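Long-range contacts in NalP translocator (Neisseria meningitidis, PDB 1UYN), which forms the outer-membrane beta-barrel of an autotransporter, a hydrophilic pore through which the secreted protease domain is passed to the bacterial cell surface: residues Ala11-Asp16 / Ser93-Asn98; Ala102-Ile107 / Tyr132-Ser137; Phe127-Tyr132 / Asn151-Gln156; Glu144-Ser149 / Phe189-Ser194. All blocks are in the same frame, centred on the assembly; numbering follows the deposited sequence.

Contact 1. Residues Ala11-Asp16 / Ser93-Asn98; sequences ATVYAD and STWSEN
Asp16 lies across the indole of Trp95, its CB standing 3.0 Å above the ring plane and displaced toward the rim. Of the ring atoms NE1 of Trp95 is closest to this carbon, 3.4 Å from Asp16 CB. The carboxylate of Asp16 does not stack on the indole; the two planes are 67° apart. CB of Trp95 already points from the strand toward the helix, and CG continues anti to the backbone N (chi1 165°). Val13 takes the edge of the same ring, its CG2 near the ring plane and 4.2 Å from Trp95 CD1. The helix concerned, 12-34, runs inside a closed twelve-stranded antiparallel barrel, the translocator fold of autotransporters, and Trp95 and Glu97 reach it from the inner face of strand 82-97. Also at the edge of the indole is OE2 of Glu97, two residues further along the strand on the same face. Trp95 NE1 donates to Glu97 OE2 at 2.8 Å with an N-H...O angle of 158°; the acceptor is almost in the ring plane, whereas the donor approaches from above the carboxylate plane. Glu97 OE2 also lies 2.5 Å from Asp16 OD2, a separation that is uncertain at this resolution, and the two side chains cross at about a right angle. The other oxygen, Glu97 OE1, faces the first turn of the helix, 3.5 Å from Thr12 OG1 and 3.6 Å from Val13 CB.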
# COMPACT_ATOMS: atom_id res chain seq x y z
N ALA A 11 10.44 -3.06 23.40
CA ALA A 11 10.65 -2.36 22.12
C ALA A 11 9.58 -2.76 21.07
O ALA A 11 9.88 -3.25 19.96
CB ALA A 11 12.03 -2.67 21.61
N THR A 12 8.32 -2.53 21.42
CA THR A 12 7.23 -2.78 20.49
C THR A 12 7.26 -1.77 19.36
O THR A 12 6.56 -1.96 18.35
CB THR A 12 5.87 -2.61 21.17
OG1 THR A 12 5.82 -1.31 21.77
CG2 THR A 12 5.64 -3.61 22.29
N VAL A 13 8.03 -0.68 19.55
CA VAL A 13 8.10 0.38 18.56
C VAL A 13 8.73 -0.06 17.25
O VAL A 13 8.29 0.36 16.17
CB VAL A 13 8.77 1.68 19.09
CG1 VAL A 13 10.32 1.52 19.29
CG2 VAL A 13 8.45 2.83 18.17
N TYR A 14 9.71 -0.95 17.31
CA TYR A 14 10.21 -1.50 16.08
C TYR A 14 9.20 -2.41 15.36
O TYR A 14 9.05 -2.30 14.16
CB TYR A 14 11.51 -2.21 16.30
CG TYR A 14 12.54 -1.27 16.79
CD1 TYR A 14 13.29 -0.57 15.91
CD2 TYR A 14 12.76 -1.09 18.15
CE1 TYR A 14 14.24 0.34 16.37
CE2 TYR A 14 13.72 -0.20 18.61
CZ TYR A 14 14.44 0.51 17.71
OH TYR A 14 15.38 1.39 18.11
N ALA A 15 8.52 -3.30 16.07
CA ALA A 15 7.49 -4.16 15.45
C ALA A 15 6.40 -3.34 14.78
O ALA A 15 5.99 -3.63 13.69
CB ALA A 15 6.85 -5.10 16.47
N ASP A 16 5.94 -2.32 15.49
CA ASP A 16 4.83 -1.49 15.10
C ASP A 16 5.11 -0.62 13.90
O ASP A 16 4.24 -0.43 13.05
CB ASP A 16 4.46 -0.58 16.28
CG ASP A 16 3.80 -1.33 17.41
OD1 ASP A 16 3.45 -2.50 17.21
OD2 ASP A 16 3.60 -0.86 18.56
N SER A 93 7.05 7.93 5.84
CA SER A 93 5.93 7.67 6.72
C SER A 93 6.40 7.84 8.16
O SER A 93 7.60 7.85 8.41
CB SER A 93 5.38 6.28 6.46
OG SER A 93 6.04 5.35 7.28
N THR A 94 5.48 8.03 9.10
CA THR A 94 5.86 8.03 10.52
C THR A 94 4.95 7.15 11.36
O THR A 94 3.92 6.71 10.90
CB THR A 94 5.88 9.42 11.09
OG1 THR A 94 4.59 10.01 10.97
CG2 THR A 94 6.81 10.29 10.29
N TRP A 95 5.40 6.86 12.56
CA TRP A 95 4.64 6.07 13.50
C TRP A 95 4.94 6.57 14.96
O TRP A 95 6.08 6.70 15.38
CB TRP A 95 4.96 4.59 13.32
CG TRP A 95 4.49 3.79 14.49
CD1 TRP A 95 5.21 3.48 15.59
CD2 TRP A 95 3.16 3.29 14.72
NE1 TRP A 95 4.43 2.79 16.48
CE2 TRP A 95 3.17 2.65 15.97
CE3 TRP A 95 1.97 3.31 13.98
CZ2 TRP A 95 2.04 2.04 16.52
CZ3 TRP A 95 0.83 2.70 14.53
CH2 TRP A 95 0.88 2.08 15.79
N SER A 96 3.88 6.83 15.72
CA SER A 96 3.98 7.37 17.07
C SER A 96 3.36 6.43 18.07
O SER A 96 2.46 5.71 17.74
CB SER A 96 3.22 8.69 17.17
OG SER A 96 4.13 9.74 17.05
N GLU A 97 3.82 6.51 19.30
CA GLU A 97 3.40 5.65 20.41
C GLU A 97 3.65 6.42 21.69
O GLU A 97 4.31 7.47 21.66
CB GLU A 97 4.29 4.44 20.47
CG GLU A 97 3.83 3.26 19.68
CD GLU A 97 4.84 2.13 19.73
OE1 GLU A 97 5.61 2.05 20.70
OE2 GLU A 97 4.87 1.30 18.79
N ASN A 98 3.19 5.90 22.83
CA ASN A 98 3.70 6.41 24.08
C ASN A 98 5.21 6.15 24.01
O ASN A 98 5.66 5.05 23.62
CB ASN A 98 3.05 5.73 25.30
CG ASN A 98 3.66 6.21 26.65
OD1 ASN A 98 3.57 7.42 27.01
ND2 ASN A 98 4.30 5.28 27.40

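Contact 2. Residues Ala102-Ile107 / Tyr132-Ser137; sequences AKTDSI and YKNSIS
Thr104 and Asn134 face each other as a non-hydrogen-bonded antiparallel pair, their side chains side by side and pointing the same way. The hydroxyl OG1 of Thr104 donates to Asn134 OD1 at 2.8 Å, coming in from above the plane of the amide, while CG2 of the threonine also rests against that oxygen. Next along this face Ala102 CB packs on Ile136 CD1 at 3.7 Å, the terminal methyl being directed there by a chi2 of 58°. In the other direction CB of Tyr132 lies 4.1 Å from Thr104 CG2, while the phenol leads away to Gln186. Two hydrogen-bonded pairs set the register. Lys103 and Ser135 exchange backbone bonds, with Ser135 N to Lys103 O at 2.8 Å, and so do Asp105 and Lys133, with Asp105 N to Lys133 O at 2.9 Å. Their side chains occupy the opposite face, outside the barrel. Helix 12-34 packs on the inner face of this part of the hairpin of strands 100-117 and 121-139, with Tyr14 touching Ile136. The chemistry thus divides by face: the hydroxyl of buried Thr104 is paired with the amide oxygen of Asn134, which touches Thr18 of the helix, whereas the charged groups of Lys103, Asp105 and Lys133 are placed outside.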
# COMPACT_ATOMS: atom_id res chain seq x y z
N ALA A 102 8.93 7.06 15.15
CA ALA A 102 9.66 6.35 14.12
C ALA A 102 9.42 7.00 12.79
O ALA A 102 8.30 7.29 12.47
CB ALA A 102 9.18 4.95 14.06
N LYS A 103 10.44 7.19 11.99
CA LYS A 103 10.21 7.58 10.62
C LYS A 103 10.81 6.54 9.67
O LYS A 103 11.98 6.15 9.80
CB LYS A 103 10.70 9.01 10.34
CG LYS A 103 12.16 9.13 9.87
CD LYS A 103 12.64 10.62 9.65
CE LYS A 103 13.95 10.75 8.73
NZ LYS A 103 15.20 10.13 9.26
N THR A 104 9.98 6.10 8.72
CA THR A 104 10.30 5.16 7.67
C THR A 104 10.50 5.88 6.34
O THR A 104 9.59 6.56 5.83
CB THR A 104 9.13 4.16 7.48
OG1 THR A 104 8.78 3.52 8.72
CG2 THR A 104 9.54 3.01 6.57
N ASP A 105 11.65 5.64 5.72
CA ASP A 105 11.87 5.98 4.34
C ASP A 105 11.83 4.77 3.50
O ASP A 105 12.35 3.73 3.87
CB ASP A 105 13.23 6.61 4.19
CG ASP A 105 13.28 7.91 4.79
OD1 ASP A 105 12.21 8.54 5.01
OD2 ASP A 105 14.34 8.40 5.08
N SER A 106 11.26 4.88 2.32
CA SER A 106 11.17 3.68 1.50
C SER A 106 11.29 3.91 0.04
O SER A 106 10.95 4.97 -0.51
CB SER A 106 9.90 2.92 1.83
OG SER A 106 8.76 3.76 1.64
N ILE A 107 11.88 2.93 -0.61
CA ILE A 107 12.01 2.96 -2.05
C ILE A 107 11.57 1.65 -2.59
O ILE A 107 12.11 0.63 -2.23
CB ILE A 107 13.43 3.33 -2.50
CG1 ILE A 107 13.71 4.78 -2.06
CG2 ILE A 107 13.54 3.22 -4.03
CD1 ILE A 107 15.14 5.32 -2.32
N TYR A 132 13.40 -0.46 3.02
CA TYR A 132 12.93 0.52 3.98
C TYR A 132 13.98 0.80 5.04
O TYR A 132 14.85 -0.00 5.28
CB TYR A 132 11.55 0.13 4.55
CG TYR A 132 11.54 -1.04 5.49
CD1 TYR A 132 11.81 -0.87 6.83
CD2 TYR A 132 11.24 -2.31 5.04
CE1 TYR A 132 11.80 -1.92 7.69
CE2 TYR A 132 11.24 -3.38 5.90
CZ TYR A 132 11.52 -3.18 7.23
OH TYR A 132 11.52 -4.25 8.13
N LYS A 133 13.91 1.99 5.60
CA LYS A 133 14.74 2.37 6.71
C LYS A 133 13.86 2.97 7.78
O LYS A 133 13.16 3.92 7.53
CB LYS A 133 15.81 3.38 6.27
CG LYS A 133 16.88 3.59 7.36
CD LYS A 133 18.11 4.39 6.87
CE LYS A 133 18.20 5.80 7.54
NZ LYS A 133 19.47 6.02 8.35
N ASN A 134 13.91 2.41 8.98
CA ASN A 134 13.15 2.92 10.12
C ASN A 134 14.12 3.58 11.06
O ASN A 134 15.10 2.97 11.49
CB ASN A 134 12.44 1.76 10.87
CG ASN A 134 11.30 1.16 10.07
OD1 ASN A 134 10.86 1.70 9.05
ND2 ASN A 134 10.83 0.01 10.52
N SER A 135 13.86 4.84 11.37
CA SER A 135 14.60 5.56 12.39
C SER A 135 13.71 5.67 13.59
O SER A 135 12.63 6.14 13.49
CB SER A 135 14.95 6.93 11.91
OG SER A 135 16.02 6.80 11.04
N ILE A 136 14.15 5.17 14.72
CA ILE A 136 13.37 5.18 15.92
C ILE A 136 14.06 6.08 16.87
O ILE A 136 15.25 6.04 16.95
CB ILE A 136 13.32 3.77 16.49
CG1 ILE A 136 12.16 2.97 15.87
CG2 ILE A 136 13.14 3.81 17.97
CD1 ILE A 136 12.17 2.84 14.35
N SER A 137 13.34 6.95 17.56
CA SER A 137 13.81 7.44 18.85
C SER A 137 12.78 7.12 19.92
O SER A 137 11.58 7.24 19.68
CB SER A 137 14.13 8.92 18.83
OG SER A 137 13.30 9.57 17.94

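Contact 3. Residues Phe127-Tyr132 / Asn151-Gln156; sequences FSYGRY and NGTLMQ
The Tyr132 ring lies flat against the backbone of Gly152 on the neighbouring strand. Gly152 CA sits over one ring face in a CH-pi contact, 3.7 Å from the centroid and 24° off the ring normal. The glycine has no CB to hold the phenol off, and CG of Tyr132, set between the backbone N and the carbonyl carbon (chi1 71°), starts the ring across the strand. Two further rings stand on the other face of the sheet and are met by Met155. CE of the methionine touches the edge of Phe127, 3.6 Å from CE1, and its sulfur forms a Met-aromatic contact at the edge of Tyr129, with SD 4.9 Å from the ring centroid. Tyr129 is approached obliquely by Thr153 as well, whose CG2 is 3.4 Å from Tyr129 CZ. Strands 121-139 and 145-163 form an antiparallel hairpin of the barrel wall, with hydrogen-bonded pairs at Ser128-Gln156, Gly130-Leu154 and Tyr132-Gly152. Tyr132, Ser128, Leu154 and Gln156 face inward to helix 12-34. There Ser128 OG donates to Gln156 OE1 at 2.5 Å, a length that is uncertain, and accepts a hydrogen bond from a water 2.7 Å from Ser128 OG. The same water donates to Leu154 O at 2.8 Å, and Gln156 NE2 in turn is hydrogen-bonded to Gln25 O of the helix.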
# COMPACT_ATOMS: atom_id res chain seq x y z
N PHE A 127 3.83 -7.67 -8.44
CA PHE A 127 5.10 -7.91 -7.75
C PHE A 127 5.68 -6.57 -7.28
O PHE A 127 5.53 -5.54 -7.93
CB PHE A 127 6.08 -8.61 -8.68
CG PHE A 127 7.47 -8.70 -8.12
CD1 PHE A 127 7.79 -9.71 -7.21
CD2 PHE A 127 8.46 -7.79 -8.48
CE1 PHE A 127 9.09 -9.82 -6.66
CE2 PHE A 127 9.77 -7.91 -7.95
CZ PHE A 127 10.06 -8.93 -7.04
N SER A 128 6.33 -6.56 -6.15
CA SER A 128 6.97 -5.35 -5.67
C SER A 128 8.19 -5.73 -4.85
O SER A 128 8.25 -6.80 -4.21
CB SER A 128 5.99 -4.53 -4.86
OG SER A 128 5.78 -5.13 -3.59
N TYR A 129 9.19 -4.87 -4.93
CA TYR A 129 10.41 -5.03 -4.17
C TYR A 129 10.65 -3.65 -3.66
O TYR A 129 10.78 -2.73 -4.47
CB TYR A 129 11.59 -5.50 -5.03
CG TYR A 129 12.85 -5.75 -4.25
CD1 TYR A 129 13.76 -4.72 -3.98
CD2 TYR A 129 13.13 -7.00 -3.74
CE1 TYR A 129 14.93 -4.96 -3.26
CE2 TYR A 129 14.29 -7.26 -3.01
CZ TYR A 129 15.20 -6.24 -2.76
OH TYR A 129 16.38 -6.51 -2.01
N GLY A 130 10.70 -3.51 -2.34
CA GLY A 130 11.17 -2.29 -1.77
C GLY A 130 12.10 -2.48 -0.61
O GLY A 130 12.17 -3.54 0.02
N ARG A 131 12.82 -1.42 -0.33
CA ARG A 131 13.69 -1.33 0.79
C ARG A 131 13.12 -0.30 1.74
O ARG A 131 12.40 0.58 1.33
CB ARG A 131 15.06 -0.91 0.33
CG ARG A 131 15.67 -1.82 -0.71
CD ARG A 131 16.34 -3.03 -0.10
NE ARG A 131 17.78 -2.78 -0.00
CZ ARG A 131 18.48 -2.92 1.11
NH1 ARG A 131 17.91 -3.32 2.26
NH2 ARG A 131 19.78 -2.63 1.09
N TYR A 132 13.40 -0.46 3.02
CA TYR A 132 12.93 0.52 3.98
C TYR A 132 13.98 0.80 5.04
O TYR A 132 14.85 -0.00 5.28
CB TYR A 132 11.55 0.13 4.55
CG TYR A 132 11.54 -1.04 5.49
CD1 TYR A 132 11.81 -0.87 6.83
CD2 TYR A 132 11.24 -2.31 5.04
CE1 TYR A 132 11.80 -1.92 7.69
CE2 TYR A 132 11.24 -3.38 5.90
CZ TYR A 132 11.52 -3.18 7.23
OH TYR A 132 11.52 -4.25 8.13
N ASN A 151 17.18 -1.48 8.64
CA ASN A 151 16.82 -1.64 7.27
C ASN A 151 16.08 -2.90 7.09
O ASN A 151 16.31 -3.85 7.79
CB ASN A 151 18.03 -1.60 6.36
CG ASN A 151 18.90 -0.39 6.60
OD1 ASN A 151 20.10 -0.53 6.89
ND2 ASN A 151 18.32 0.80 6.49
N GLY A 152 15.18 -2.91 6.13
CA GLY A 152 14.55 -4.13 5.71
C GLY A 152 14.25 -4.13 4.22
O GLY A 152 14.53 -3.20 3.49
N THR A 153 13.71 -5.26 3.78
CA THR A 153 13.23 -5.49 2.45
C THR A 153 11.86 -6.04 2.61
O THR A 153 11.61 -6.85 3.50
CB THR A 153 14.07 -6.50 1.77
OG1 THR A 153 15.42 -6.06 1.83
CG2 THR A 153 13.78 -6.53 0.27
N LEU A 154 10.95 -5.56 1.79
CA LEU A 154 9.61 -6.10 1.71
C LEU A 154 9.29 -6.46 0.28
O LEU A 154 9.42 -5.63 -0.61
CB LEU A 154 8.65 -5.05 2.20
CG LEU A 154 7.19 -5.39 2.07
CD1 LEU A 154 6.84 -6.68 2.88
CD2 LEU A 154 6.44 -4.16 2.56
N MET A 155 8.85 -7.68 0.05
CA MET A 155 8.38 -8.06 -1.28
C MET A 155 6.94 -8.41 -1.27
O MET A 155 6.46 -8.99 -0.34
CB MET A 155 9.15 -9.24 -1.80
CG MET A 155 10.56 -8.81 -2.13
SD MET A 155 11.62 -10.18 -2.63
CE MET A 155 10.21 -11.38 -3.63
N GLN A 156 6.23 -8.09 -2.31
CA GLN A 156 4.86 -8.53 -2.40
C GLN A 156 4.71 -9.28 -3.71
O GLN A 156 5.34 -8.94 -4.74
CB GLN A 156 3.89 -7.35 -2.34
CG GLN A 156 4.03 -6.47 -1.11
CD GLN A 156 3.40 -5.15 -1.36
OE1 GLN A 156 3.67 -4.52 -2.39
NE2 GLN A 156 2.57 -4.70 -0.44
O HOH W 1 7.15 -4.26 -1.48

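Contact 4. Residues Glu144-Ser149 / Phe189-Ser194; sequences EHAEGS and FAEKGS
Glu147 and Lys192 form an antiparallel hydrogen-bonded pair between strands 145-163 and 172-192, a beta hairpin of the barrel wall, at the end where the strands run out into loops. Of its two backbone bonds, Glu147 N to Lys192 O is 3.2 Å long with an N-H...O angle of 156°. The return bond, Lys192 N to Glu147 O, is weak: although its atoms are 3.0 Å apart, the angle at the hydrogen falls to 124°. Glu147 O is also approached by Glu191 CA in a CA-H...O contact. Electrostatics add little directly across the pair. The two side chains cross obliquely, with Lys192 NZ 3.9 Å from Glu147 CB, while NZ stays 5.8 Å from the carboxylate oxygen OE1 of Glu147. Glu191, on the opposite face, directs its charge inward; its OE2 makes a salt bridge with Arg138 NE and a hydrogen bond with Tyr14 OH of helix 12-34, so the buried carboxylate is satisfied by partners beyond this hairpin. Van der Waals packing accompanies these polar contacts. Ala146 CB rests against the Glu191 carboxylate, 3.6 Å from OE1, and is touched by Ser194 CB from beyond Gly193. Glu191 CG lies 4.1 Å from CA of Gly148, which has no side chain to stand between them. Where the segments spread apart, the Phe189 ring meets that of Tyr14, the planes about 35° apart, and Phe189 CB lies 3.3 Å from Ser149 O.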
# COMPACT_ATOMS: atom_id res chain seq x y z
N GLU A 144 16.28 11.54 28.14
CA GLU A 144 17.18 10.52 27.62
C GLU A 144 16.44 9.76 26.52
O GLU A 144 15.32 9.31 26.71
CB GLU A 144 17.64 9.57 28.74
CG GLU A 144 18.85 8.69 28.38
CD GLU A 144 19.79 8.37 29.55
OE1 GLU A 144 19.67 8.99 30.66
OE2 GLU A 144 20.68 7.50 29.35
N HIS A 145 17.05 9.68 25.35
CA HIS A 145 16.49 8.92 24.25
C HIS A 145 17.50 7.90 23.73
O HIS A 145 18.71 8.10 23.82
CB HIS A 145 16.01 9.85 23.11
CG HIS A 145 15.32 11.10 23.56
ND1 HIS A 145 15.39 12.28 22.85
CD2 HIS A 145 14.53 11.37 24.63
CE1 HIS A 145 14.70 13.22 23.47
NE2 HIS A 145 14.18 12.70 24.56
N ALA A 146 16.96 6.82 23.17
CA ALA A 146 17.73 5.87 22.36
C ALA A 146 17.38 6.10 20.91
O ALA A 146 16.22 6.24 20.59
CB ALA A 146 17.36 4.45 22.74
N GLU A 147 18.39 6.17 20.04
CA GLU A 147 18.15 6.24 18.61
C GLU A 147 18.52 4.89 17.99
O GLU A 147 19.46 4.25 18.40
CB GLU A 147 18.90 7.40 17.92
CG GLU A 147 19.43 8.54 18.80
CD GLU A 147 18.35 9.52 19.33
OE1 GLU A 147 17.54 10.04 18.50
OE2 GLU A 147 18.36 9.79 20.58
N GLY A 148 17.73 4.45 17.02
CA GLY A 148 17.91 3.15 16.39
C GLY A 148 17.52 3.13 14.94
O GLY A 148 16.56 3.74 14.52
N SER A 149 18.30 2.41 14.16
CA SER A 149 18.14 2.48 12.71
C SER A 149 18.16 1.08 12.14
O SER A 149 19.05 0.27 12.42
CB SER A 149 19.26 3.37 12.09
OG SER A 149 18.73 4.09 10.98
N PHE A 189 19.78 -4.78 14.18
CA PHE A 189 20.12 -3.41 14.49
C PHE A 189 20.47 -3.31 15.96
O PHE A 189 20.29 -4.24 16.73
CB PHE A 189 18.96 -2.48 14.18
CG PHE A 189 17.76 -2.72 15.05
CD1 PHE A 189 16.91 -3.78 14.79
CD2 PHE A 189 17.51 -1.92 16.14
CE1 PHE A 189 15.82 -4.02 15.59
CE2 PHE A 189 16.43 -2.15 16.95
CZ PHE A 189 15.58 -3.22 16.67
N ALA A 190 20.97 -2.13 16.33
CA ALA A 190 21.27 -1.80 17.72
C ALA A 190 21.09 -0.30 17.88
O ALA A 190 21.41 0.46 16.97
CB ALA A 190 22.67 -2.25 18.11
N GLU A 191 20.56 0.10 19.03
CA GLU A 191 20.39 1.51 19.37
C GLU A 191 21.67 2.12 19.91
O GLU A 191 22.29 1.52 20.71
CB GLU A 191 19.29 1.63 20.42
CG GLU A 191 17.95 1.09 19.95
CD GLU A 191 16.85 1.21 20.99
OE1 GLU A 191 17.08 0.86 22.17
OE2 GLU A 191 15.76 1.67 20.63
N LYS A 192 22.07 3.30 19.44
CA LYS A 192 23.11 4.11 20.12
C LYS A 192 22.45 5.08 21.07
O LYS A 192 21.23 5.24 21.07
CB LYS A 192 24.03 4.87 19.15
CG LYS A 192 23.39 5.31 17.81
CD LYS A 192 24.05 6.62 17.25
CE LYS A 192 23.48 7.01 15.81
NZ LYS A 192 22.16 7.75 15.82
N GLY A 193 23.28 5.70 21.92
CA GLY A 193 22.89 6.87 22.68
C GLY A 193 22.29 6.63 24.04
O GLY A 193 22.05 7.58 24.75
N SER A 194 22.04 5.38 24.43
CA SER A 194 21.46 5.11 25.75
C SER A 194 22.10 3.93 26.45
O SER A 194 22.55 2.98 25.82
CB SER A 194 19.96 4.83 25.63
OG SER A 194 19.37 4.65 26.90

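Contact 1 joins the inner helix to the barrel wall to which all four contacts belong. Contacts 1 and 2, centres 10 Å apart, are joined by a probable hydrogen bond from Ser93 N to Thr104 O (2.9 Å). Contacts 2 and 3 share Tyr132 on strand 121-139, which pairs with strand 100-117 in one and strand 145-163 in the other. Tyr14 OH, 2.6 Å from Glu191 OE2, ties contact 4 to contact 1, and Ile136 N, 2.8 Å from Gly148 O, ties it to contact 2. The bound decyl-ether detergent lies outside all four, against Gln70, Val72, Ile74, Ala86, Leu88 and Met90, about 7 Å from the side chain of Asp105 and 12 Å from that of Phe127.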